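Local coordinates for protein ribonuclease mar1, putative (Trypanosoma cruzi, PDB 1YZV) that is of unknown function but belongs to the isochorismatase family, and is probably a hydrolase-like enzyme of that superfamily, at residues R11-Y16 / K137-V142; C19-F24 / V110-L115. All blocks are in the same frame, centred on the assembly; numbering follows the deposited sequence.

Contact 1 (R11-Y16 / K137-V142)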
loop_
_atom_site.group_PDB
_atom_site.type_symbol
_atom_site.label_atom_id
_atom_site.label_comp_id
_atom_site.label_asym_id
_atom_site.label_seq_id
_atom_site.Cartn_x
_atom_site.Cartn_y
_atom_site.Cartn_z
ATOM N N ARG A 11 -3.866 13.595 12.677
ATOM C CA ARG A 11 -3.357 12.438 11.994
ATOM C C ARG A 11 -1.963 11.985 12.433
ATOM O O ARG A 11 -1.723 10.807 12.518
ATOM C CB ARG A 11 -3.470 12.562 10.481
ATOM C CG ARG A 11 -2.676 13.570 9.886
ATOM C CD ARG A 11 -3.030 13.624 8.429
ATOM N NE ARG A 11 -4.398 14.095 8.193
ATOM C CZ ARG A 11 -5.424 13.325 7.834
ATOM N NH1 ARG A 11 -5.285 12.024 7.598
ATOM N NH2 ARG A 11 -6.584 13.898 7.606
ATOM N N LEU A 12 -1.123 12.916 12.861
ATOM C CA LEU A 12 0.195 12.605 13.367
ATOM C C LEU A 12 0.153 12.711 14.882
ATOM O O LEU A 12 -0.850 13.179 15.441
ATOM C CB LEU A 12 1.198 13.597 12.803
ATOM C CG LEU A 12 1.419 13.547 11.276
ATOM C CD1 LEU A 12 2.294 14.681 10.878
ATOM C CD2 LEU A 12 1.972 12.212 10.844
ATOM N N LEU A 13 1.252 12.327 15.540
ATOM C CA LEU A 13 1.376 12.517 16.982
ATOM C C LEU A 13 1.192 14.004 17.288
ATOM O O LEU A 13 1.581 14.857 16.500
ATOM C CB LEU A 13 2.756 12.080 17.460
ATOM C CG LEU A 13 3.028 10.579 17.420
ATOM C CD1 LEU A 13 4.517 10.343 17.518
ATOM C CD2 LEU A 13 2.281 9.861 18.539
ATOM N N LYS A 14 0.506 14.291 18.375
ATOM C CA LYS A 14 0.399 15.645 18.909
ATOM C C LYS A 14 1.728 16.030 19.563
ATOM O O LYS A 14 2.579 15.158 19.923
ATOM C CB LYS A 14 -0.712 15.726 19.956
ATOM C CG LYS A 14 -2.127 15.528 19.374
ATOM C CD LYS A 14 -3.226 15.696 20.418
ATOM C CE LYS A 14 -4.617 15.550 19.797
ATOM N NZ LYS A 14 -5.707 15.457 20.832
ATOM N N HIS A 15 1.903 17.336 19.709
ATOM C CA HIS A 15 3.034 17.892 20.398
ATOM C C HIS A 15 3.055 17.348 21.820
ATOM O O HIS A 15 1.982 17.148 22.436
ATOM C CB HIS A 15 2.943 19.427 20.415
ATOM C CG HIS A 15 4.175 20.078 20.924
ATOM N ND1 HIS A 15 4.456 20.179 22.274
ATOM C CD2 HIS A 15 5.236 20.610 20.276
ATOM C CE1 HIS A 15 5.641 20.744 22.429
ATOM N NE2 HIS A 15 6.155 20.967 21.230
ATOM N N TYR A 16 4.267 17.089 22.320
ATOM C CA TYR A 16 4.429 16.440 23.589
ATOM C C TYR A 16 3.712 17.115 24.747
ATOM O O TYR A 16 3.374 16.429 25.736
ATOM C CB TYR A 16 5.901 16.227 23.954
ATOM C CG TYR A 16 6.713 17.481 24.188
ATOM C CD1 TYR A 16 6.673 18.148 25.412
ATOM C CD2 TYR A 16 7.566 17.966 23.204
ATOM C CE1 TYR A 16 7.407 19.327 25.636
ATOM C CE2 TYR A 16 8.345 19.109 23.424
ATOM C CZ TYR A 16 8.297 19.764 24.677
ATOM O OH TYR A 16 9.031 20.932 24.863
ATOM N N LYS A 137 -4.177 6.449 19.954
ATOM C CA LYS A 137 -3.349 6.617 18.759
ATOM C C LYS A 137 -2.114 5.790 18.983
ATOM O O LYS A 137 -1.590 5.725 20.102
ATOM C CB LYS A 137 -2.959 8.105 18.574
ATOM C CG LYS A 137 -2.026 8.365 17.323
ATOM C CD LYS A 137 -1.694 9.861 17.168
ATOM C CE LYS A 137 -2.850 10.670 16.520
ATOM N NZ LYS A 137 -2.879 12.102 17.020
ATOM N N VAL A 138 -1.717 5.036 17.979
ATOM C CA VAL A 138 -0.511 4.211 18.099
ATOM C C VAL A 138 0.364 4.338 16.844
ATOM O O VAL A 138 -0.130 4.307 15.711
ATOM C CB VAL A 138 -0.835 2.724 18.521
ATOM C CG1 VAL A 138 -1.893 2.118 17.712
ATOM C CG2 VAL A 138 0.417 1.840 18.512
ATOM N N VAL A 139 1.644 4.643 17.055
ATOM C CA VAL A 139 2.581 4.856 15.962
ATOM C C VAL A 139 3.678 3.843 16.089
ATOM O O VAL A 139 4.273 3.704 17.184
ATOM C CB VAL A 139 3.150 6.289 16.005
ATOM C CG1 VAL A 139 4.013 6.577 14.745
ATOM C CG2 VAL A 139 2.006 7.228 16.078
ATOM N N ILE A 140 3.813 3.024 15.058
ATOM C CA ILE A 140 4.823 1.995 15.029
ATOM C C ILE A 140 6.142 2.674 14.552
ATOM O O ILE A 140 6.170 3.281 13.494
ATOM C CB ILE A 140 4.428 0.829 14.086
ATOM C CG1 ILE A 140 3.010 0.327 14.350
ATOM C CG2 ILE A 140 5.436 -0.297 14.134
ATOM C CD1 ILE A 140 2.796 -0.178 15.708
ATOM N N ALA A 141 7.247 2.447 15.266
ATOM C CA ALA A 141 8.566 2.871 14.766
ATOM C C ALA A 141 9.171 1.703 14.031
ATOM O O ALA A 141 9.817 0.847 14.643
ATOM C CB ALA A 141 9.480 3.309 15.910
ATOM N N VAL A 142 8.940 1.634 12.730
ATOM C CA VAL A 142 9.333 0.447 11.968
ATOM C C VAL A 142 10.818 0.098 12.045
ATOM O O VAL A 142 11.203 -1.095 11.983
ATOM C CB VAL A 142 8.832 0.538 10.465
ATOM C CG1 VAL A 142 9.477 1.655 9.675
ATOM C CG2 VAL A 142 9.019 -0.816 9.711
#

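Contact 2 (C19-F24 / V110-L115)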
loop_
_atom_site.group_PDB
_atom_site.type_symbol
_atom_site.label_atom_id
_atom_site.label_comp_id
_atom_site.label_asym_id
_atom_site.label_seq_id
_atom_site.Cartn_x
_atom_site.Cartn_y
_atom_site.Cartn_z
ATOM N N CYS A 19 -0.596 16.203 25.302
ATOM C CA CYS A 19 -1.077 15.002 25.941
ATOM C C CYS A 19 0.164 14.264 26.374
ATOM O O CYS A 19 1.280 14.650 26.001
ATOM C CB CYS A 19 -1.907 14.176 24.973
ATOM S SG CYS A 19 -1.022 13.579 23.464
ATOM N N LYS A 20 -0.003 13.245 27.190
ATOM C CA LYS A 20 1.100 12.387 27.543
ATOM C C LYS A 20 1.294 11.240 26.521
ATOM O O LYS A 20 0.348 10.872 25.811
ATOM C CB LYS A 20 0.850 11.862 28.920
ATOM C CG LYS A 20 2.003 11.186 29.554
ATOM C CD LYS A 20 1.892 11.388 31.081
ATOM C CE LYS A 20 2.824 10.433 31.805
ATOM N NZ LYS A 20 2.775 10.631 33.296
ATOM N N THR A 21 2.575 10.891 26.300
ATOM C CA THR A 21 2.974 9.863 25.336
ATOM C C THR A 21 3.624 8.691 26.063
ATOM O O THR A 21 4.443 8.919 26.955
ATOM C CB THR A 21 4.040 10.442 24.336
ATOM O OG1 THR A 21 3.492 11.606 23.729
ATOM C CG2 THR A 21 4.398 9.463 23.247
ATOM N N ALA A 22 3.215 7.460 25.739
ATOM C CA ALA A 22 3.848 6.244 26.312
ATOM C C ALA A 22 4.735 5.632 25.249
ATOM O O ALA A 22 4.350 5.507 24.083
ATOM C CB ALA A 22 2.799 5.227 26.757
ATOM N N PHE A 23 5.946 5.296 25.656
ATOM C CA PHE A 23 6.871 4.584 24.830
ATOM C C PHE A 23 6.794 3.112 25.245
ATOM O O PHE A 23 7.167 2.739 26.364
ATOM C CB PHE A 23 8.280 5.175 24.993
ATOM C CG PHE A 23 8.425 6.546 24.402
ATOM C CD1 PHE A 23 8.757 6.715 23.059
ATOM C CD2 PHE A 23 8.231 7.668 25.183
ATOM C CE1 PHE A 23 8.799 7.963 22.508
ATOM C CE2 PHE A 23 8.169 8.924 24.597
ATOM C CZ PHE A 23 8.508 9.081 23.286
ATOM N N PHE A 24 6.274 2.294 24.336
ATOM C CA PHE A 24 6.140 0.843 24.545
ATOM C C PHE A 24 7.255 0.075 23.850
ATOM O O PHE A 24 7.237 -0.100 22.632
ATOM C CB PHE A 24 4.823 0.334 24.007
ATOM C CG PHE A 24 3.643 0.500 24.945
ATOM C CD1 PHE A 24 3.599 1.495 25.899
ATOM C CD2 PHE A 24 2.563 -0.371 24.862
ATOM C CE1 PHE A 24 2.543 1.575 26.786
ATOM C CE2 PHE A 24 1.495 -0.283 25.723
ATOM C CZ PHE A 24 1.469 0.713 26.676
ATOM N N VAL A 110 -3.051 9.967 28.576
ATOM C CA VAL A 110 -2.142 9.154 27.761
ATOM C C VAL A 110 -2.843 8.805 26.453
ATOM O O VAL A 110 -3.552 7.809 26.349
ATOM C CB VAL A 110 -1.679 7.866 28.467
ATOM C CG1 VAL A 110 -0.624 7.168 27.608
ATOM C CG2 VAL A 110 -1.116 8.178 29.839
ATOM N N GLU A 111 -2.735 9.708 25.500
ATOM C CA GLU A 111 -3.506 9.628 24.276
ATOM C C GLU A 111 -2.811 8.874 23.160
ATOM O O GLU A 111 -3.480 8.430 22.229
ATOM C CB GLU A 111 -3.823 11.025 23.745
ATOM C CG GLU A 111 -4.872 11.777 24.534
ATOM C CD GLU A 111 -5.134 13.194 23.971
ATOM O OE1 GLU A 111 -4.917 13.420 22.749
ATOM O OE2 GLU A 111 -5.567 14.059 24.765
ATOM N N GLN A 112 -1.485 8.775 23.229
ATOM C CA GLN A 112 -0.680 8.255 22.131
ATOM C C GLN A 112 0.497 7.427 22.613
ATOM O O GLN A 112 1.060 7.677 23.665
ATOM C CB GLN A 112 -0.248 9.381 21.203
ATOM C CG GLN A 112 0.696 10.399 21.858
ATOM C CD GLN A 112 0.769 11.717 21.119
ATOM O OE1 GLN A 112 -0.109 12.063 20.292
ATOM N NE2 GLN A 112 1.857 12.473 21.391
ATOM N N VAL A 113 0.750 6.343 21.878
ATOM C CA VAL A 113 1.766 5.350 22.222
ATOM C C VAL A 113 2.660 5.213 21.020
ATOM O O VAL A 113 2.165 5.143 19.869
ATOM C CB VAL A 113 1.084 4.003 22.564
ATOM C CG1 VAL A 113 2.112 2.856 22.613
ATOM C CG2 VAL A 113 0.218 4.136 23.932
ATOM N N VAL A 114 3.954 5.303 21.279
ATOM C CA VAL A 114 4.987 4.994 20.328
ATOM C C VAL A 114 5.433 3.569 20.638
ATOM O O VAL A 114 5.923 3.275 21.743
ATOM C CB VAL A 114 6.163 5.980 20.447
ATOM C CG1 VAL A 114 7.348 5.541 19.608
ATOM C CG2 VAL A 114 5.698 7.384 20.055
ATOM N N LEU A 115 5.295 2.691 19.648
ATOM C CA LEU A 115 5.441 1.234 19.839
ATOM C C LEU A 115 6.515 0.654 18.920
ATOM O O LEU A 115 6.526 0.916 17.711
ATOM C CB LEU A 115 4.110 0.536 19.568
ATOM C CG LEU A 115 4.005 -1.012 19.511
ATOM C CD1 LEU A 115 4.418 -1.652 20.872
ATOM C CD2 LEU A 115 2.542 -1.418 19.136
#

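Contact 1 (R11-Y16 / K137-V142)
The N-terminal segment that runs up to strand 20-26 lies over the start of strand 137-146, where Lys-137 and Leu-13 make the main contacts. Lys-137 reaches Leu-12, and Leu-13 packs on Val-139. The CG of Lys-137 is anti to its backbone N (chi1 178°), and the chain then bends at chi3 and chi4. NZ of Lys-137 donates a hydrogen bond of 2.8 Å to the O of Leu-12, and makes a weak one to the O of Ser-10. The donor stands above the carbonyl plane of Leu-12, 42° out of it. CE of Lys-137 lies 3.4 Å from the O of Leu-12. Further back, CD of Lys-137 comes within 4.1 Å of the CA of Leu-13, so the methylene chain as well as the ammonium group touches the loop.

The apolar contact is made by branch tips. CD2 of Leu-13 meets CG2 of Val-139 at 3.6 Å, and the two side chains cross obliquely. CG of Leu-13 is also close to CG2 of Val-139, at 3.8 Å. Helix 173-181 touches Leu-13 through Ile-176 and Gln-179. The charge of Lys-14 goes to Glu-111, and Arg-11 forms a salt bridge to Asp-166 and a cation-pi contact with Trp-163, both of the second subunit.

The segment thus ties the start of strand 137-146 to the interface with the second subunit. It is an N-terminal segment laid against the N-terminal end of that strand, beside helix 173-181, in the Rossmann-like alpha/beta fold (strand order 3-2-1-4-5-6) of the isochorismatase family.

Contact 2 (C19-F24 / V110-L115)
Phe-24, Ala-22 and Thr-21 of strand 20-26 pair with strand 110-118 in parallel register. The axes of the two short strands approach to 4.7 Å at an angle of 25°. Ala-22 bonds through both its N, to the O of Gln-112, and its O, which receives the N of Val-114 at 2.8 Å.

The tight part is apolar. CG1 of Val-113 sits over one face of the Phe-24 ring, 3.9 Å from the centroid, in a CH-pi contact. CB of Phe-24 also meets CD1 of Leu-115 at 3.7 Å. On the other face of the sheet, Phe-23 and Val-114 lie side by side and point the same way, with CD1 of Phe-23 3.8 Å from CB of Val-114.

The pairing is looser at the strand starts. The register shifts by one between Lys-20 and Thr-21, a beta bulge, and Glu-111 N makes a weak bond of 3.3 Å to Lys-20 O. Lys-20 and Glu-111 are partly exposed, and the Glu-111 carboxylate is taken by Lys-14. Beside the bulge CG of Gln-112 sits between the backbone N and the carbonyl carbon (chi1 65°), and the side chain reaches both Thr-21 and Cys-19. NE2 of Gln-112 gives OG1 of Thr-21 a nearly straight bond of 3.0 Å, in the amide plane, while CD of Gln-112 lies 3.5 Å from SG of Cys-19. Its OE1 accepts the N of Lys-14.

Strand 61-68 flanks strand 20-26 on its other side. Helix 120-133 covers the face of Phe-24, Val-113 and Leu-115, and helix 173-181 covers that of Thr-21, Gln-112 and Val-114.

The centres of contacts 1 and 2 are 8 Å apart, on the same side of the chain's centre. They share one parallel sheet of six strands, in which 110-118 lies between 20-26 and 137-146. Along the chain the order is 11-16, 19-24, 110-115 and 137-142, so contact 1 encloses contact 2. Strand 137-146 probably bonds to 110-118 through Val-139 N to Val-113 O and Leu-115 N to Val-139 O. CD2 of Leu-13 also packs on CD of Gln-112, 3.5 Å away. Contact 2 thus belongs to the middle of the sheet, while contact 1 ties the N-terminal segment to it, with helix 173-181 touching both.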